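PDB 6GIE: 33-36 kDa outer membrane protein from Acinetobacter baumannii, which forms a beta-barrel channel in the outer membrane and, as a putative porin, probably lets small solutes pass. Local coordinates for residues N42-A47 / A78-K83; I208-F213 / M224-F229; A238-V243 / Y250-G255; F272-A277 / D284-G289. One frame throughout, in Å; residues are numbered along the deposited sequence.

Contact 1: residues N42-A47 / A78-K83; sequences NFTGTA and AYNYIK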
# COMPACT_ATOMS: atom_id res chain seq x y z
N ASN A 42 -12.90 -3.29 17.38
CA ASN A 42 -13.84 -2.29 16.89
C ASN A 42 -13.15 -1.01 16.42
O ASN A 42 -13.39 -0.57 15.31
CB ASN A 42 -14.90 -1.98 17.96
CG ASN A 42 -15.81 -3.16 18.23
OD1 ASN A 42 -17.05 -3.03 18.29
ND2 ASN A 42 -15.20 -4.33 18.39
N PHE A 43 -12.28 -0.42 17.24
CA PHE A 43 -11.47 0.75 16.81
C PHE A 43 -10.05 0.40 16.37
O PHE A 43 -9.40 -0.42 17.00
CB PHE A 43 -11.36 1.76 17.93
CG PHE A 43 -12.67 2.11 18.59
CD1 PHE A 43 -13.51 3.06 18.05
CD2 PHE A 43 -13.06 1.47 19.77
CE1 PHE A 43 -14.71 3.38 18.68
CE2 PHE A 43 -14.26 1.77 20.39
CZ PHE A 43 -15.09 2.74 19.84
N THR A 44 -9.56 1.09 15.35
CA THR A 44 -8.23 0.91 14.79
C THR A 44 -7.63 2.27 14.48
O THR A 44 -8.32 3.15 13.99
CB THR A 44 -8.26 0.05 13.50
OG1 THR A 44 -8.84 -1.22 13.80
CG2 THR A 44 -6.87 -0.20 12.96
N GLY A 45 -6.34 2.44 14.78
CA GLY A 45 -5.57 3.62 14.36
C GLY A 45 -4.18 3.23 13.85
O GLY A 45 -3.57 2.29 14.37
N THR A 46 -3.71 3.94 12.82
CA THR A 46 -2.40 3.74 12.21
C THR A 46 -1.80 5.09 11.90
O THR A 46 -2.47 5.96 11.34
CB THR A 46 -2.47 2.95 10.94
OG1 THR A 46 -3.15 1.74 11.21
CG2 THR A 46 -1.04 2.59 10.41
N ALA A 47 -0.56 5.27 12.36
CA ALA A 47 0.31 6.39 12.03
C ALA A 47 1.57 5.74 11.40
O ALA A 47 2.03 4.70 11.86
CB ALA A 47 0.66 7.15 13.30
N ALA A 78 6.01 2.43 11.36
CA ALA A 78 4.59 2.52 11.59
C ALA A 78 4.24 2.04 12.98
O ALA A 78 4.98 1.27 13.57
CB ALA A 78 3.78 1.72 10.49
N TYR A 79 3.10 2.50 13.46
CA TYR A 79 2.45 2.04 14.66
C TYR A 79 0.94 1.79 14.40
O TYR A 79 0.28 2.57 13.70
CB TYR A 79 2.63 3.09 15.77
CG TYR A 79 1.81 2.87 17.00
CD1 TYR A 79 1.95 1.70 17.75
CD2 TYR A 79 0.89 3.84 17.44
CE1 TYR A 79 1.21 1.51 18.91
CE2 TYR A 79 0.14 3.64 18.58
CZ TYR A 79 0.30 2.47 19.31
OH TYR A 79 -0.43 2.27 20.46
N ASN A 80 0.41 0.70 14.97
CA ASN A 80 -0.95 0.32 14.79
C ASN A 80 -1.56 -0.09 16.11
O ASN A 80 -0.94 -0.78 16.92
CB ASN A 80 -1.08 -0.85 13.81
CG ASN A 80 -2.54 -1.31 13.68
OD1 ASN A 80 -2.98 -2.29 14.31
ND2 ASN A 80 -3.33 -0.55 12.90
N TYR A 81 -2.82 0.30 16.28
CA TYR A 81 -3.54 0.15 17.53
C TYR A 81 -4.90 -0.51 17.23
O TYR A 81 -5.58 -0.12 16.27
CB TYR A 81 -3.70 1.56 18.12
CG TYR A 81 -4.56 1.69 19.32
CD1 TYR A 81 -4.24 1.00 20.49
CD2 TYR A 81 -5.65 2.54 19.33
CE1 TYR A 81 -5.02 1.12 21.63
CE2 TYR A 81 -6.44 2.68 20.48
CZ TYR A 81 -6.11 1.96 21.62
OH TYR A 81 -6.86 2.08 22.76
N ILE A 82 -5.28 -1.50 18.04
CA ILE A 82 -6.59 -2.09 17.91
C ILE A 82 -7.17 -2.24 19.28
O ILE A 82 -6.57 -2.90 20.12
CB ILE A 82 -6.57 -3.47 17.25
CG1 ILE A 82 -5.96 -3.39 15.87
CG2 ILE A 82 -8.00 -4.02 17.13
CD1 ILE A 82 -5.84 -4.75 15.23
N LYS A 83 -8.37 -1.66 19.46
CA LYS A 83 -9.09 -1.61 20.75
C LYS A 83 -10.45 -2.33 20.68
O LYS A 83 -11.36 -1.88 19.95
CB LYS A 83 -9.30 -0.14 21.09
CG LYS A 83 -9.53 0.23 22.54
CD LYS A 83 -9.83 1.73 22.63
CE LYS A 83 -9.61 2.28 24.03
NZ LYS A 83 -10.50 1.61 25.02

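Contact 2: residues I208-F213 / M224-F229; sequences IGFEAF and MKTDLF. With C8E ((hydroxyethyloxy)tri(ethyloxy)octane), chain E.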
# COMPACT_ATOMS: atom_id res chain seq x y z
N ILE A 208 -4.23 5.19 -14.16
CA ILE A 208 -4.73 4.00 -13.55
C ILE A 208 -3.66 3.24 -12.82
O ILE A 208 -2.51 3.21 -13.27
CB ILE A 208 -5.36 3.18 -14.65
CG1 ILE A 208 -6.17 2.03 -14.06
CG2 ILE A 208 -4.29 2.67 -15.61
CD1 ILE A 208 -7.21 1.49 -15.07
N GLY A 209 -4.01 2.63 -11.70
CA GLY A 209 -3.08 1.79 -10.95
C GLY A 209 -3.68 0.46 -10.55
O GLY A 209 -4.87 0.38 -10.17
N PHE A 210 -2.86 -0.59 -10.65
CA PHE A 210 -3.31 -1.92 -10.30
C PHE A 210 -2.27 -2.50 -9.41
O PHE A 210 -1.02 -2.31 -9.67
CB PHE A 210 -3.43 -2.88 -11.53
CG PHE A 210 -4.31 -2.40 -12.64
CD1 PHE A 210 -5.70 -2.39 -12.53
CD2 PHE A 210 -3.75 -2.01 -13.87
CE1 PHE A 210 -6.51 -1.99 -13.61
CE2 PHE A 210 -4.52 -1.62 -14.94
CZ PHE A 210 -5.90 -1.58 -14.80
N GLU A 211 -2.76 -3.28 -8.45
CA GLU A 211 -1.91 -4.10 -7.57
C GLU A 211 -2.60 -5.45 -7.29
O GLU A 211 -3.83 -5.51 -7.01
CB GLU A 211 -1.68 -3.43 -6.17
CG GLU A 211 -0.61 -2.39 -6.13
CD GLU A 211 0.05 -2.18 -4.74
OE1 GLU A 211 0.65 -3.12 -4.14
OE2 GLU A 211 0.02 -1.03 -4.27
N ALA A 212 -1.82 -6.50 -7.34
CA ALA A 212 -2.31 -7.86 -7.11
C ALA A 212 -1.30 -8.58 -6.23
O ALA A 212 -0.09 -8.24 -6.23
CB ALA A 212 -2.45 -8.58 -8.43
N PHE A 213 -1.81 -9.53 -5.46
CA PHE A 213 -1.09 -10.11 -4.31
C PHE A 213 -1.55 -11.51 -4.20
O PHE A 213 -2.78 -11.79 -4.23
CB PHE A 213 -1.46 -9.38 -3.00
CG PHE A 213 -0.46 -9.59 -1.87
CD1 PHE A 213 0.82 -9.04 -1.92
CD2 PHE A 213 -0.82 -10.28 -0.71
CE1 PHE A 213 1.73 -9.21 -0.87
CE2 PHE A 213 0.08 -10.44 0.34
CZ PHE A 213 1.36 -9.90 0.26
N MET A 224 -6.68 -8.17 -4.99
CA MET A 224 -6.37 -7.09 -5.96
C MET A 224 -7.02 -5.75 -5.60
O MET A 224 -8.11 -5.66 -4.97
CB MET A 224 -6.68 -7.53 -7.46
CG MET A 224 -8.16 -7.70 -7.85
SD MET A 224 -8.61 -7.97 -9.62
CE MET A 224 -7.10 -7.45 -10.47
N LYS A 225 -6.39 -4.71 -6.11
CA LYS A 225 -6.85 -3.34 -5.91
C LYS A 225 -6.77 -2.65 -7.24
O LYS A 225 -5.82 -2.87 -8.00
CB LYS A 225 -5.93 -2.62 -4.91
CG LYS A 225 -6.37 -1.21 -4.59
CD LYS A 225 -5.36 -0.38 -3.79
CE LYS A 225 -6.10 0.35 -2.66
NZ LYS A 225 -6.22 -0.59 -1.49
N THR A 226 -7.71 -1.75 -7.52
CA THR A 226 -7.57 -0.92 -8.71
C THR A 226 -7.80 0.51 -8.33
O THR A 226 -8.70 0.78 -7.52
CB THR A 226 -8.61 -1.38 -9.78
OG1 THR A 226 -8.26 -2.70 -10.14
CG2 THR A 226 -8.67 -0.48 -11.02
N ASP A 227 -7.05 1.43 -8.91
CA ASP A 227 -7.28 2.86 -8.61
C ASP A 227 -7.45 3.61 -9.89
O ASP A 227 -6.64 3.48 -10.79
CB ASP A 227 -6.09 3.43 -7.83
CG ASP A 227 -6.10 3.00 -6.36
OD1 ASP A 227 -7.17 3.04 -5.68
OD2 ASP A 227 -5.03 2.62 -5.85
N LEU A 228 -8.52 4.39 -10.00
CA LEU A 228 -8.75 5.25 -11.15
C LEU A 228 -8.41 6.70 -10.72
O LEU A 228 -9.17 7.33 -9.97
CB LEU A 228 -10.20 5.18 -11.62
CG LEU A 228 -10.82 3.78 -11.59
CD1 LEU A 228 -12.25 3.69 -12.10
CD2 LEU A 228 -9.96 2.90 -12.46
N PHE A 229 -7.35 7.22 -11.32
CA PHE A 229 -6.89 8.57 -11.12
C PHE A 229 -7.63 9.47 -12.04
O PHE A 229 -7.19 9.72 -13.15
CB PHE A 229 -5.37 8.63 -11.26
CG PHE A 229 -4.72 7.82 -10.22
CD1 PHE A 229 -4.62 8.33 -8.92
CD2 PHE A 229 -4.28 6.55 -10.49
CE1 PHE A 229 -4.09 7.55 -7.92
CE2 PHE A 229 -3.71 5.76 -9.49
CZ PHE A 229 -3.62 6.25 -8.19
C14 C8E E . -14.53 2.28 -8.64
O15 C8E E . -13.42 1.39 -8.72
C16 C8E E . -13.06 1.06 -10.07
C17 C8E E . -12.20 -0.20 -10.14
O18 C8E E . -13.03 -1.38 -10.24
C19 C8E E . -12.36 -2.55 -10.73
C20 C8E E . -12.05 -3.52 -9.60
O21 C8E E . -12.51 -4.81 -10.00

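Contact 3: residues A238-V243 / Y250-G255; sequences ASFADV and YDHVWG. With C8E ((hydroxyethyloxy)tri(ethyloxy)octane), chain D; C8E ((hydroxyethyloxy)tri(ethyloxy)octane), chain E.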
# COMPACT_ATOMS: atom_id res chain seq x y z
N ALA A 238 -11.16 0.38 -5.88
CA ALA A 238 -11.83 -0.77 -5.34
C ALA A 238 -10.86 -1.91 -5.14
O ALA A 238 -9.76 -1.92 -5.71
CB ALA A 238 -12.99 -1.19 -6.28
N SER A 239 -11.26 -2.87 -4.33
CA SER A 239 -10.37 -3.95 -3.96
C SER A 239 -11.14 -5.14 -3.51
O SER A 239 -12.31 -5.08 -3.14
CB SER A 239 -9.38 -3.54 -2.80
OG SER A 239 -10.12 -3.25 -1.66
N PHE A 240 -10.46 -6.26 -3.55
CA PHE A 240 -11.11 -7.54 -3.38
C PHE A 240 -10.05 -8.45 -2.85
O PHE A 240 -8.87 -8.31 -3.20
CB PHE A 240 -11.69 -8.13 -4.69
CG PHE A 240 -12.28 -9.50 -4.50
CD1 PHE A 240 -13.61 -9.67 -4.03
CD2 PHE A 240 -11.49 -10.64 -4.71
CE1 PHE A 240 -14.16 -10.95 -3.81
CE2 PHE A 240 -12.02 -11.92 -4.46
CZ PHE A 240 -13.35 -12.06 -4.00
N ALA A 241 -10.46 -9.37 -1.99
CA ALA A 241 -9.50 -10.34 -1.52
C ALA A 241 -10.21 -11.60 -1.05
O ALA A 241 -11.34 -11.60 -0.65
CB ALA A 241 -8.62 -9.71 -0.43
N ASP A 242 -9.54 -12.71 -1.24
CA ASP A 242 -10.05 -14.00 -0.79
C ASP A 242 -9.08 -14.43 0.31
O ASP A 242 -7.85 -14.50 0.10
CB ASP A 242 -10.06 -15.04 -1.93
CG ASP A 242 -10.70 -16.34 -1.51
OD1 ASP A 242 -10.07 -17.06 -0.72
OD2 ASP A 242 -11.83 -16.67 -1.96
N VAL A 243 -9.66 -14.70 1.47
CA VAL A 243 -8.88 -14.94 2.66
C VAL A 243 -9.31 -16.17 3.46
O VAL A 243 -8.78 -16.37 4.53
CB VAL A 243 -8.83 -13.66 3.54
CG1 VAL A 243 -8.24 -12.49 2.75
CG2 VAL A 243 -10.20 -13.31 4.06
N TYR A 250 -13.45 -15.67 8.15
CA TYR A 250 -13.83 -14.88 6.98
C TYR A 250 -13.34 -15.43 5.64
O TYR A 250 -12.17 -15.80 5.50
CB TYR A 250 -13.29 -13.45 7.10
CG TYR A 250 -13.79 -12.66 8.28
CD1 TYR A 250 -15.13 -12.30 8.40
CD2 TYR A 250 -12.90 -12.23 9.27
CE1 TYR A 250 -15.59 -11.57 9.49
CE2 TYR A 250 -13.34 -11.50 10.36
CZ TYR A 250 -14.68 -11.17 10.47
OH TYR A 250 -15.11 -10.43 11.55
N ASP A 251 -14.23 -15.40 4.65
CA ASP A 251 -13.94 -15.86 3.29
C ASP A 251 -13.58 -14.71 2.31
O ASP A 251 -12.51 -14.70 1.72
CB ASP A 251 -15.13 -16.65 2.76
CG ASP A 251 -14.75 -18.04 2.30
OD1 ASP A 251 -14.31 -18.85 3.16
OD2 ASP A 251 -14.88 -18.31 1.08
N HIS A 252 -14.44 -13.72 2.13
CA HIS A 252 -14.21 -12.70 1.10
C HIS A 252 -14.21 -11.28 1.66
O HIS A 252 -14.95 -10.99 2.61
CB HIS A 252 -15.25 -12.86 -0.01
CG HIS A 252 -15.25 -14.24 -0.59
ND1 HIS A 252 -16.31 -15.11 -0.44
CD2 HIS A 252 -14.29 -14.92 -1.25
CE1 HIS A 252 -16.02 -16.26 -1.01
NE2 HIS A 252 -14.79 -16.18 -1.51
N VAL A 253 -13.35 -10.42 1.10
CA VAL A 253 -13.26 -9.01 1.45
C VAL A 253 -13.34 -8.12 0.21
O VAL A 253 -12.64 -8.37 -0.75
CB VAL A 253 -11.94 -8.68 2.12
CG1 VAL A 253 -11.82 -7.19 2.37
CG2 VAL A 253 -11.84 -9.47 3.42
N TRP A 254 -14.18 -7.09 0.24
CA TRP A 254 -14.23 -6.11 -0.82
C TRP A 254 -14.34 -4.68 -0.25
O TRP A 254 -14.84 -4.47 0.87
CB TRP A 254 -15.33 -6.46 -1.81
CG TRP A 254 -16.66 -6.48 -1.29
CD1 TRP A 254 -17.59 -5.52 -1.48
CD2 TRP A 254 -17.30 -7.52 -0.50
NE1 TRP A 254 -18.77 -5.85 -0.84
CE2 TRP A 254 -18.62 -7.07 -0.23
CE3 TRP A 254 -16.89 -8.75 0.03
CZ2 TRP A 254 -19.53 -7.83 0.54
CZ3 TRP A 254 -17.78 -9.49 0.81
CH2 TRP A 254 -19.09 -9.04 1.05
N GLY A 255 -13.78 -3.73 -0.98
CA GLY A 255 -13.76 -2.38 -0.55
C GLY A 255 -13.79 -1.33 -1.63
O GLY A 255 -13.48 -1.59 -2.79
O12 C8E D . -22.71 -6.43 -0.93
C13 C8E D . -23.09 -5.06 -0.99
C14 C8E D . -21.99 -4.24 -1.65
O15 C8E D . -21.20 -3.61 -0.63
C16 C8E D . -20.56 -2.39 -1.02
C17 C8E D . -19.10 -2.71 -1.26
O18 C8E D . -18.36 -1.55 -1.65
C19 C8E D . -17.04 -1.87 -2.07
C20 C8E D . -16.99 -2.34 -3.51
O21 C8E D . -16.76 -1.21 -4.36
C14 C8E E . -14.53 2.28 -8.64
O15 C8E E . -13.42 1.39 -8.72
C16 C8E E . -13.06 1.06 -10.07
C17 C8E E . -12.20 -0.20 -10.14
O18 C8E E . -13.03 -1.38 -10.24
C19 C8E E . -12.36 -2.55 -10.73
C20 C8E E . -12.05 -3.52 -9.60
O21 C8E E . -12.51 -4.81 -10.00

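Contact 4: residues F272-A277 / D284-G289; sequences FVKANA and DTQTIG. With C8E ((hydroxyethyloxy)tri(ethyloxy)octane), chain D.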
# COMPACT_ATOMS: atom_id res chain seq x y z
N PHE A 272 -14.19 2.08 2.69
CA PHE A 272 -15.32 1.33 3.14
C PHE A 272 -15.05 -0.11 2.75
O PHE A 272 -14.86 -0.40 1.56
CB PHE A 272 -16.62 1.83 2.49
CG PHE A 272 -17.80 0.95 2.76
CD1 PHE A 272 -18.04 0.44 4.03
CD2 PHE A 272 -18.71 0.67 1.79
CE1 PHE A 272 -19.12 -0.37 4.31
CE2 PHE A 272 -19.84 -0.13 2.06
CZ PHE A 272 -20.02 -0.67 3.33
N VAL A 273 -15.10 -1.03 3.72
CA VAL A 273 -14.62 -2.41 3.52
C VAL A 273 -15.57 -3.38 4.14
O VAL A 273 -15.96 -3.22 5.29
CB VAL A 273 -13.20 -2.61 4.07
CG1 VAL A 273 -12.69 -4.04 3.87
CG2 VAL A 273 -12.23 -1.69 3.33
N LYS A 274 -16.04 -4.32 3.36
CA LYS A 274 -16.96 -5.29 3.87
C LYS A 274 -16.28 -6.62 3.88
O LYS A 274 -15.45 -6.86 3.01
CB LYS A 274 -18.15 -5.43 2.93
CG LYS A 274 -19.05 -4.23 2.89
CD LYS A 274 -20.39 -4.46 2.20
CE LYS A 274 -21.33 -5.31 3.04
NZ LYS A 274 -22.71 -5.36 2.52
N ALA A 275 -16.64 -7.50 4.82
CA ALA A 275 -16.12 -8.88 4.78
C ALA A 275 -17.20 -9.83 5.17
O ALA A 275 -18.04 -9.50 5.99
CB ALA A 275 -14.91 -9.06 5.67
N ASN A 276 -17.18 -11.03 4.60
CA ASN A 276 -18.14 -12.05 4.99
C ASN A 276 -17.56 -13.47 5.17
O ASN A 276 -16.34 -13.72 4.90
CB ASN A 276 -19.36 -11.95 4.07
CG ASN A 276 -19.24 -12.75 2.80
OD1 ASN A 276 -20.26 -13.14 2.22
ND2 ASN A 276 -18.03 -12.99 2.34
N ALA A 277 -18.41 -14.36 5.69
CA ALA A 277 -18.17 -15.83 5.82
C ALA A 277 -19.43 -16.63 5.54
O ALA A 277 -19.85 -16.78 4.38
CB ALA A 277 -17.65 -16.17 7.21
N ASP A 284 -21.45 -10.32 7.44
CA ASP A 284 -21.10 -9.87 8.78
C ASP A 284 -20.50 -8.48 8.75
O ASP A 284 -21.19 -7.49 8.94
CB ASP A 284 -20.14 -10.85 9.49
CG ASP A 284 -20.88 -11.96 10.22
OD1 ASP A 284 -22.13 -11.97 10.18
OD2 ASP A 284 -20.21 -12.83 10.84
N THR A 285 -19.22 -8.39 8.47
CA THR A 285 -18.43 -7.28 8.98
C THR A 285 -18.20 -6.09 8.03
O THR A 285 -17.98 -6.28 6.84
CB THR A 285 -17.10 -7.84 9.56
OG1 THR A 285 -17.40 -8.49 10.79
CG2 THR A 285 -16.11 -6.76 9.87
N GLN A 286 -18.20 -4.89 8.58
CA GLN A 286 -17.95 -3.65 7.81
C GLN A 286 -16.98 -2.76 8.53
O GLN A 286 -17.03 -2.67 9.75
CB GLN A 286 -19.23 -2.80 7.62
CG GLN A 286 -20.45 -3.57 7.20
CD GLN A 286 -21.58 -2.69 6.70
OE1 GLN A 286 -21.45 -1.46 6.62
NE2 GLN A 286 -22.71 -3.31 6.35
N THR A 287 -16.19 -2.04 7.75
CA THR A 287 -15.15 -1.15 8.20
C THR A 287 -15.27 0.17 7.45
O THR A 287 -15.21 0.20 6.21
CB THR A 287 -13.76 -1.76 7.91
OG1 THR A 287 -13.65 -3.00 8.61
CG2 THR A 287 -12.61 -0.85 8.38
N ILE A 288 -15.53 1.25 8.19
CA ILE A 288 -15.50 2.58 7.66
C ILE A 288 -14.19 3.22 8.15
O ILE A 288 -13.76 3.00 9.27
CB ILE A 288 -16.81 3.33 8.01
CG1 ILE A 288 -16.72 4.80 7.64
CG2 ILE A 288 -17.14 3.22 9.49
CD1 ILE A 288 -16.70 5.05 6.17
N GLY A 289 -13.56 4.02 7.30
CA GLY A 289 -12.25 4.54 7.57
C GLY A 289 -12.00 5.87 6.91
O GLY A 289 -12.52 6.13 5.83
O12 C8E D . -22.71 -6.43 -0.93
C13 C8E D . -23.09 -5.06 -0.99
C14 C8E D . -21.99 -4.24 -1.65
O15 C8E D . -21.20 -3.61 -0.63
C16 C8E D . -20.56 -2.39 -1.02
C17 C8E D . -19.10 -2.71 -1.26
O18 C8E D . -18.36 -1.55 -1.65
C19 C8E D . -17.04 -1.87 -2.07
C20 C8E D . -16.99 -2.34 -3.51
O21 C8E D . -16.76 -1.21 -4.36

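Contact 1: residues N42-A47 / A78-K83
F43-A47 runs antiparallel to A78-K83, the two axes 4.7 Å apart, with F43/K83, G45/Y81 and A47/Y79 as hydrogen-bonded pairs and T44/I82 and T46/N80 as non-hydrogen-bonded ones. Regularity fails at one end, where N42 and F43 both face K83 in a classic beta bulge: F43 N donates to K83 O at 3.2 Å, whereas N42 N reaches that oxygen only weakly. The face bearing T44, T46, N80 and I82 carries the one side-chain hydrogen bond between the strands. N80 ND2 donates a hydrogen bond to T46 OG1 at 2.9 Å, and the hydroxyl oxygen lies in the plane of the amide. The first torsion of N80 (chi1 177°) sets CG anti to the backbone N, from where the amide slants across toward T46. The same ND2 rests against the methyl CG2 of T44 at 3.6 Å, so one amide spans both threonines. T44 also packs on E32 and V34 of strand 22-35. On the other face, Y81 stands opposite G45, which has no side chain, and Y79 opposite A47; the Y79 ring meets that of Y97 on strand 94-105. The interior face is thus mainly polar, with T44, T46 and N80 and with I82 beside them, while the outward one carries F43, Y79 and Y81, with K83 at the strand end, a division expected of a membrane-spanning porin wall.

Contact 2: residues I208-F213 / M224-F229
F210 and T226 both turn their first side-chain branch back beside the backbone N, with F210 CG at chi1 -56° and T226 OG1 likewise placed, and the two side chains then lie alongside each other. The hydroxyl comes to the edge of the F210 ring, in its plane, with OG1 3.5 Å from CD1, while the methyl CG2 of T226 sits 3.7 Å from CE1. I208 takes the other course: its CG1 is anti to the backbone N (chi1 -168°). The chain continues to CD1, which meets L228 CD2 at 4.0 Å. These residues share the outward face with a bound detergent molecule, whose C16 lies 3.4 Å from L228 CD1 and whose C17 packs against T226 CG2. Behind them the backbones pair closely, D227 N donating to G209 O at 2.7 Å and K225 N to E211 O at 2.8 Å. The opposite face is of another character. It carries E211, K225 and D227, and G209, having no side chain, lets the F229 ring bring its edge up, CE2 3.8 Å from G209 N. F229 also packs on P62, A64 and E65. E211 does not pair with K225 across the strands; its carboxylate makes a salt bridge with K196 on strand 190-200. The hairpin therefore separates two chemistries across one thickness of strand: the apolar atoms of L228 and the methyl of T226 against the ethylene-glycol carbons of the detergent, consistent with a membrane-facing surface, and charged groups toward the interior, which could contribute to the charge of the lumen.

Contact 3: residues A238-V243 / Y250-G255
V253 O is gripped from F240-A241: the N-H of A241 donates to it at 2.7 Å, and F240 CA adds a CA-H...O contact at 3.2 Å. V253 N answers to A241 O, and G255 and S239 form a second hydrogen-bonded pair. Beyond the regular pairing, V243 N still reaches D251 O at 2.9 Å, although D251 and H252 together face N276 of strand 266-276 in a classic bulge. F240, D242, H252 and W254 occupy the outward face. With CG anti to its backbone N (chi1 -175°), the carboxylate of D242 lies alongside H252, OD2 at the ring edge 3.0 Å from NE2, the carboxylate and ring planes 69° apart. F240 flanks the same imidazole, CZ 4.1 Å from CD2. W254 CG lies between the backbone N and the carbonyl carbon (chi1 62°), and the indole NE1 makes a weak but straight hydrogen bond to the ether O15 of a detergent molecule at 3.3 Å. Facing the interior, V253 packs CG2 on V243 CG2 at 4.2 Å and extends to V273 and A275. A weak indole N-H bond to a detergent ether, on a face that also bears phenylalanine, aspartate and histidine, is consistent with an amphipathic outer surface.

Contact 4: residues F272-A277 / D284-G289
The last hairpin of the beta-barrel, strands 266-276 and 285-295, is held here by V273 and T287, a hydrogen-bonded pair whose bonds run both ways: T287 N to V273 O at 2.7 Å and V273 N to T287 O at 2.8 Å. The side chains of this pair meet on the interior face, CB to CB at 4.0 Å, and T287 further touches E32 and V34 of strand 22-35. On the outward face, F272, K274 and Q286 form a mixed patch. F272 has CG anti to the backbone N (chi1 171°), and the edge of its ring meets the amide oxygen of Q286 near the ring plane, OE1 3.5 Å from CE1. Ring and amide planes are turned 61° against each other, so the two groups neither stack nor stand square. K274 lies beside Q286, pointing the same way, with CE 4.1 Å from NE2. The aliphatic part of the lysine also borders a detergent molecule, CD coming 3.1 Å from the ether O15, while C16 of that detergent lies 3.9 Å from F272 CE2. Toward the turn, the hydroxyl of T285 is hydrogen-bonded to Y250 OH, tying the hairpin to the segment before strand 252-261. The detergent on the outer face occupies a surface that probably meets lipid in the membrane. Having the final strand pair with the preceding strand on one flank and with the first strand, 22-35, on the other is how a porin barrel closes.

Overall arrangement
All four contacts are antiparallel strand pairings in one 14-stranded barrel wall, and they follow in series along the chain. Contacts 2, 3 and 4 succeed one another as hairpins; contact 1 joins strands 43-52 and 74-83 near the start. Contacts 2 and 3, with centres about 14 Å apart, touch through neighbouring strands 220-229 and 234-242 and share one detergent molecule. Contacts 3 and 4, centres about 9 Å apart, meet through strands 252-261 and 266-276 and share another. Contact 1 lies about 16 Å from contact 4 between centres, with strand 22-35 bridging them, and about 24 Å from contact 2. Sequence ends thus become neighbours, closing the channel wall.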